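PDB 5KAK: NIPSNAP domain-containing protein from Burkholderia xenovorans, which is of unknown function but belongs to the NipSnap family, whose domain has the dimeric alpha-beta barrel type of fold. Local coordinates for residues I15-P20 and L96-N101; I35-P40 and L79-W84. One frame throughout, in Å; residues are numbered along the deposited sequence.

Interaction 1. Residues I15-P20 and L96-N101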
loop_
_atom_site.group_PDB
_atom_site.type_symbol
_atom_site.label_atom_id
_atom_site.label_comp_id
_atom_site.label_asym_id
_atom_site.label_seq_id
_atom_site.Cartn_x
_atom_site.Cartn_y
_atom_site.Cartn_z
ATOM N N ILE E 15 11.603 11.199 0.531
ATOM C CA ILE E 15 11.797 9.788 0.215
ATOM C C ILE E 15 11.560 9.629 -1.282
ATOM O O ILE E 15 10.427 9.806 -1.750
ATOM C CB ILE E 15 10.839 8.894 1.018
ATOM C CG1 ILE E 15 10.981 9.131 2.533
ATOM C CG2 ILE E 15 11.027 7.447 0.630
ATOM C CD1 ILE E 15 9.844 8.510 3.348
ATOM N N TYR E 16 12.623 9.346 -2.044
ATOM C CA TYR E 16 12.501 9.163 -3.484
ATOM C C TYR E 16 12.707 7.706 -3.854
ATOM O O TYR E 16 13.705 7.086 -3.459
ATOM C CB TYR E 16 13.512 10.000 -4.262
ATOM C CG TYR E 16 13.502 11.490 -4.049
ATOM C CD1 TYR E 16 12.418 12.153 -3.464
ATOM C CD2 TYR E 16 14.573 12.236 -4.479
ATOM C CE1 TYR E 16 12.444 13.528 -3.298
ATOM C CE2 TYR E 16 14.608 13.592 -4.326
ATOM C CZ TYR E 16 13.550 14.239 -3.729
ATOM O OH TYR E 16 13.645 15.610 -3.594
ATOM N N ASP E 17 11.767 7.157 -4.605
ATOM C CA ASP E 17 11.953 5.839 -5.187
ATOM C C ASP E 17 12.533 6.007 -6.584
ATOM O O ASP E 17 12.023 6.796 -7.375
ATOM C CB ASP E 17 10.643 5.075 -5.231
ATOM C CG ASP E 17 10.068 4.836 -3.852
ATOM O OD1 ASP E 17 10.769 4.232 -3.017
ATOM O OD2 ASP E 17 8.929 5.277 -3.602
ATOM N N LEU E 18 13.590 5.257 -6.875
ATOM C CA LEU E 18 14.359 5.405 -8.102
ATOM C C LEU E 18 14.143 4.221 -9.032
ATOM O O LEU E 18 13.672 3.162 -8.619
ATOM C CB LEU E 18 15.855 5.533 -7.781
ATOM C CG LEU E 18 16.156 6.689 -6.826
ATOM C CD1 LEU E 18 17.633 6.770 -6.508
ATOM C CD2 LEU E 18 15.701 7.966 -7.475
ATOM N N ARG E 19 14.535 4.414 -10.301
ATOM C CA ARG E 19 14.652 3.329 -11.264
ATOM C C ARG E 19 15.506 2.225 -10.641
ATOM O O ARG E 19 16.418 2.520 -9.857
ATOM C CB ARG E 19 15.278 3.881 -12.555
ATOM C CG ARG E 19 15.698 2.860 -13.588
ATOM C CD ARG E 19 16.368 3.554 -14.763
ATOM N NE ARG E 19 17.765 3.906 -14.503
ATOM C CZ ARG E 19 18.462 4.762 -15.250
ATOM N NH1 ARG E 19 17.877 5.361 -16.279
ATOM N NH2 ARG E 19 19.736 5.027 -14.968
ATOM N N PRO E 20 15.241 0.948 -10.923
ATOM C CA PRO E 20 16.061 -0.110 -10.321
ATOM C C PRO E 20 17.558 0.084 -10.563
ATOM O O PRO E 20 18.008 0.363 -11.684
ATOM C CB PRO E 20 15.535 -1.379 -10.992
ATOM C CG PRO E 20 14.071 -1.059 -11.250
ATOM C CD PRO E 20 14.074 0.401 -11.645
ATOM N N LEU E 96 14.175 9.225 -11.451
ATOM C CA LEU E 96 13.056 9.312 -10.517
ATOM C C LEU E 96 11.871 8.469 -10.976
ATOM O O LEU E 96 11.573 8.378 -12.172
ATOM C CB LEU E 96 12.619 10.767 -10.369
ATOM C CG LEU E 96 13.696 11.714 -9.857
ATOM C CD1 LEU E 96 13.213 13.162 -9.917
ATOM C CD2 LEU E 96 14.040 11.326 -8.441
ATOM N N VAL E 97 11.236 7.804 -10.010
ATOM C CA VAL E 97 9.990 7.076 -10.224
ATOM C C VAL E 97 8.864 7.639 -9.371
ATOM O O VAL E 97 7.739 7.835 -9.859
ATOM C CB VAL E 97 10.173 5.563 -9.958
ATOM C CG1 VAL E 97 8.835 4.856 -9.927
ATOM C CG2 VAL E 97 11.093 4.933 -11.005
ATOM N N ARG E 98 9.141 7.927 -8.105
ATOM C CA ARG E 98 8.119 8.378 -7.167
ATOM C C ARG E 98 8.777 9.207 -6.079
ATOM O O ARG E 98 9.897 8.903 -5.654
ATOM C CB ARG E 98 7.393 7.173 -6.563
ATOM C CG ARG E 98 6.358 7.480 -5.503
ATOM C CD ARG E 98 5.750 6.177 -5.009
ATOM N NE ARG E 98 5.212 5.388 -6.118
ATOM C CZ ARG E 98 5.825 4.345 -6.679
ATOM N NH1 ARG E 98 7.011 3.940 -6.236
ATOM N NH2 ARG E 98 5.253 3.710 -7.691
ATOM N N MET E 99 8.074 10.247 -5.626
ATOM C CA MET E 99 8.582 11.129 -4.590
ATOM C C MET E 99 7.500 11.324 -3.537
ATOM O O MET E 99 6.320 11.469 -3.875
ATOM C CB MET E 99 9.017 12.478 -5.179
ATOM C CG MET E 99 10.044 12.331 -6.307
ATOM S SD MET E 99 10.176 13.814 -7.319
ATOM C CE MET E 99 10.526 15.029 -6.067
ATOM N N GLN E 100 7.918 11.309 -2.268
ATOM C CA GLN E 100 7.056 11.608 -1.123
ATOM C C GLN E 100 7.823 12.474 -0.128
ATOM O O GLN E 100 9.054 12.405 -0.050
ATOM C CB GLN E 100 6.569 10.307 -0.461
ATOM C CG GLN E 100 6.295 10.387 1.033
ATOM C CD GLN E 100 5.886 9.049 1.624
ATOM O OE1 GLN E 100 5.811 8.042 0.921
ATOM N NE2 GLN E 100 5.623 9.037 2.918
ATOM N N ASN E 101 7.090 13.282 0.656
ATOM C CA ASN E 101 7.713 13.957 1.789
ATOM C C ASN E 101 6.777 13.951 2.989
ATOM O O ASN E 101 5.586 13.649 2.889
ATOM C CB ASN E 101 8.209 15.388 1.474
ATOM C CG ASN E 101 7.127 16.336 0.930
ATOM O OD1 ASN E 101 6.059 15.926 0.478
ATOM N ND2 ASN E 101 7.428 17.638 0.975
#
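The carbonyl oxygen of D17 is gripped by two backbone amides, those of V97 and R98. The bond from V97 N to D17 O is 2.9 Å long and lies in the carbonyl plane. The one from R98 N to D17 O is longer, 3.2 Å, and comes in tilted from that plane. Two residues of 96-101 thus face one residue of 15-20, and the register shifts by one before L18 meets L96. In return D17 N gives a 2.8 Å bond to R98 O. At the bulge, V97 CG2 packs on the peptide between L18 and R19. Farther along, I15 and Q100 exchange a pair of backbone bonds.

Y16 and M99 form a non-hydrogen-bonded pair on the sheet face that helix 23-42 covers through F26. The M99 sulfur lies 4.9 Å from the centroid of the Y16 ring, a Met-aromatic contact. M99 bends at chi3 (55°), which brings CE to 3.7 Å from Y16 CE1. L96 CD2 touches Y16 CD2 and also reaches L18 CD2, at 3.9 Å. The phenol OH of Y16 bonds to R14 NE.

On the other face D17 and R98 form a long salt bridge, with D17 OD2 at 3.5 Å from R98 NH1. The carboxylate and guanidinium planes are 59° apart, so the two groups do not meet flat. The other oxygen, D17 OD1, takes a bond from Q58 NE2.

V97 and R98 opposite D17 make a classic beta bulge, here between the neighbouring antiparallel strands 10-18 and 96-106 of a ferredoxin-like sheet.

Interaction 2. Residues I35-P40 and L79-W84; sequences IAIQRP and LAMPEW
I37 is the first residue of 35-40 to touch 79-84, and it meets three side chains there. Its CG2 methyl is anti to the backbone N, and it sits 3.7 Å from M81 CE and 3.8 Å from W84 CE3. The M81 chain is bent at chi3 (47°), which places that CE. The other branch of I37 goes to E83. I37 CD1 lies 3.6 Å from E83 CG, and I37 CG1 lies 3.7 Å from E83 CD. Here an exposed acidic side chain lends its carbon atoms to an apolar contact.

Q38 comes next and packs against the six-membered ring of W84. Q38 CB is 3.6 Å from W84 CZ3. The extended chain then runs beside the ring, and Q38 CD comes to 3.7 Å from W84 CH2. The amide and indole planes are 31° apart. F30 touches both Q38 and W84, and so does L78.

M81 holds the N-cap position of helix 82-92. The contact therefore joins helix 23-42 to the first turn of helix 82-92 and to the break that follows helix 68-80. No hydrogen bond or salt bridge crosses between the segments, so they are held by van der Waals contact, with the hydrophobic effect as the likely main drive.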
loop_
_atom_site.group_PDB
_atom_site.type_symbol
_atom_site.label_atom_id
_atom_site.label_comp_id
_atom_site.label_asym_id
_atom_site.label_seq_id
_atom_site.Cartn_x
_atom_site.Cartn_y
_atom_site.Cartn_z
ATOM N N ILE E 35 25.189 18.239 -4.426
ATOM C CA ILE E 35 25.082 18.665 -3.034
ATOM C C ILE E 35 25.770 20.011 -2.840
ATOM O O ILE E 35 25.354 20.803 -1.983
ATOM C CB ILE E 35 25.625 17.579 -2.082
ATOM C CG1 ILE E 35 25.035 17.751 -0.678
ATOM C CG2 ILE E 35 27.152 17.592 -2.034
ATOM C CD1 ILE E 35 23.515 17.551 -0.613
ATOM N N ALA E 36 26.792 20.310 -3.650
ATOM C CA ALA E 36 27.433 21.618 -3.589
ATOM C C ALA E 36 26.459 22.722 -3.960
ATOM O O ALA E 36 26.623 23.867 -3.525
ATOM C CB ALA E 36 28.646 21.657 -4.519
ATOM N N ILE E 37 25.460 22.405 -4.781
ATOM C CA ILE E 37 24.408 23.365 -5.086
ATOM C C ILE E 37 23.406 23.436 -3.944
ATOM O O ILE E 37 23.066 24.520 -3.459
ATOM C CB ILE E 37 23.697 22.991 -6.398
ATOM C CG1 ILE E 37 24.676 22.887 -7.554
ATOM C CG2 ILE E 37 22.615 24.002 -6.724
ATOM C CD1 ILE E 37 24.045 22.300 -8.793
ATOM N N GLN E 38 22.912 22.269 -3.508
ATOM C CA GLN E 38 21.703 22.230 -2.698
ATOM C C GLN E 38 21.971 22.506 -1.225
ATOM O O GLN E 38 21.217 23.245 -0.593
ATOM C CB GLN E 38 21.011 20.875 -2.871
ATOM C CG GLN E 38 19.674 20.760 -2.136
ATOM C CD GLN E 38 19.099 19.356 -2.182
ATOM O OE1 GLN E 38 19.838 18.374 -2.190
ATOM N NE2 GLN E 38 17.774 19.254 -2.228
ATOM N N ARG E 39 23.032 21.936 -0.663
ATOM C CA ARG E 39 23.246 22.075 0.774
ATOM C C ARG E 39 23.447 23.516 1.232
ATOM O O ARG E 39 22.875 23.881 2.273
ATOM C CB ARG E 39 24.426 21.202 1.219
ATOM C CG ARG E 39 24.657 21.234 2.730
ATOM C CD ARG E 39 25.434 20.024 3.204
ATOM N NE ARG E 39 26.486 19.657 2.266
ATOM C CZ ARG E 39 27.261 18.585 2.396
ATOM N NH1 ARG E 39 27.111 17.779 3.435
ATOM N NH2 ARG E 39 28.190 18.324 1.487
ATOM N N PRO E 40 24.210 24.372 0.545
ATOM C CA PRO E 40 24.355 25.745 1.058
ATOM C C PRO E 40 23.047 26.515 1.075
ATOM O O PRO E 40 22.872 27.399 1.922
ATOM C CB PRO E 40 25.362 26.388 0.093
ATOM C CG PRO E 40 26.010 25.243 -0.632
ATOM C CD PRO E 40 24.977 24.172 -0.698
ATOM N N LEU E 79 14.578 26.375 -5.762
ATOM C CA LEU E 79 13.789 26.073 -6.953
ATOM C C LEU E 79 13.966 27.120 -8.041
ATOM O O LEU E 79 13.852 26.798 -9.228
ATOM C CB LEU E 79 12.309 25.943 -6.587
ATOM N N ALA E 80 14.254 28.366 -7.665
ATOM C CA ALA E 80 14.433 29.420 -8.657
ATOM C C ALA E 80 15.796 29.378 -9.333
ATOM O O ALA E 80 15.963 30.008 -10.381
ATOM C CB ALA E 80 14.231 30.797 -8.015
ATOM N N MET E 81 16.764 28.663 -8.771
ATOM C CA MET E 81 18.126 28.695 -9.300
ATOM C C MET E 81 18.212 27.991 -10.646
ATOM O O MET E 81 17.859 26.810 -10.738
ATOM C CB MET E 81 19.087 28.047 -8.313
ATOM C CG MET E 81 19.301 28.858 -7.068
ATOM S SD MET E 81 20.452 28.071 -5.935
ATOM C CE MET E 81 21.775 27.609 -7.044
ATOM N N PRO E 82 18.673 28.656 -11.705
ATOM C CA PRO E 82 18.832 27.951 -12.989
ATOM C C PRO E 82 19.810 26.798 -12.922
ATOM O O PRO E 82 19.608 25.796 -13.614
ATOM C CB PRO E 82 19.331 29.052 -13.930
ATOM C CG PRO E 82 18.847 30.318 -13.314
ATOM C CD PRO E 82 18.890 30.105 -11.836
ATOM N N GLU E 83 20.864 26.913 -12.112
ATOM C CA GLU E 83 21.839 25.833 -11.999
ATOM C C GLU E 83 21.204 24.588 -11.406
ATOM O O GLU E 83 21.463 23.465 -11.856
ATOM C CB GLU E 83 23.014 26.283 -11.132
ATOM C CG GLU E 83 24.094 25.239 -10.930
ATOM C CD GLU E 83 25.144 25.667 -9.919
ATOM O OE1 GLU E 83 24.813 26.447 -8.995
ATOM O OE2 GLU E 83 26.304 25.220 -10.050
ATOM N N TRP E 84 20.376 24.771 -10.386
ATOM C CA TRP E 84 19.688 23.637 -9.785
ATOM C C TRP E 84 18.710 23.007 -10.770
ATOM O O TRP E 84 18.691 21.783 -10.938
ATOM C CB TRP E 84 18.966 24.084 -8.518
ATOM C CG TRP E 84 18.160 22.987 -7.872
ATOM C CD1 TRP E 84 16.805 22.903 -7.800
ATOM C CD2 TRP E 84 18.671 21.820 -7.223
ATOM N NE1 TRP E 84 16.433 21.757 -7.131
ATOM C CE2 TRP E 84 17.562 21.075 -6.764
ATOM C CE3 TRP E 84 19.959 21.338 -6.973
ATOM C CZ2 TRP E 84 17.702 19.871 -6.074
ATOM C CZ3 TRP E 84 20.098 20.147 -6.287
ATOM C CH2 TRP E 84 18.978 19.421 -5.848
#

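Interaction 1 joins two strands of the sheet, while interaction 2 joins helices. Both are partly buried, with buried and exposed residues in each. Their centres lie 19 Å apart and they do not touch. The chain links them closely: strand 10-18 leads into helix 23-42, and helix 82-92 leads into strand 96-106. The chemistry follows the place in the fold. Interaction 1 rests on backbone hydrogen bonds, with side chains added on both faces, and buries 532 Å². Interaction 2 has side-chain contacts alone and buries 274 Å². Both border other subunits: 96-101 gives backbone bonds to a second copy, and R39 in 35-40 bonds to F109 of a fourth.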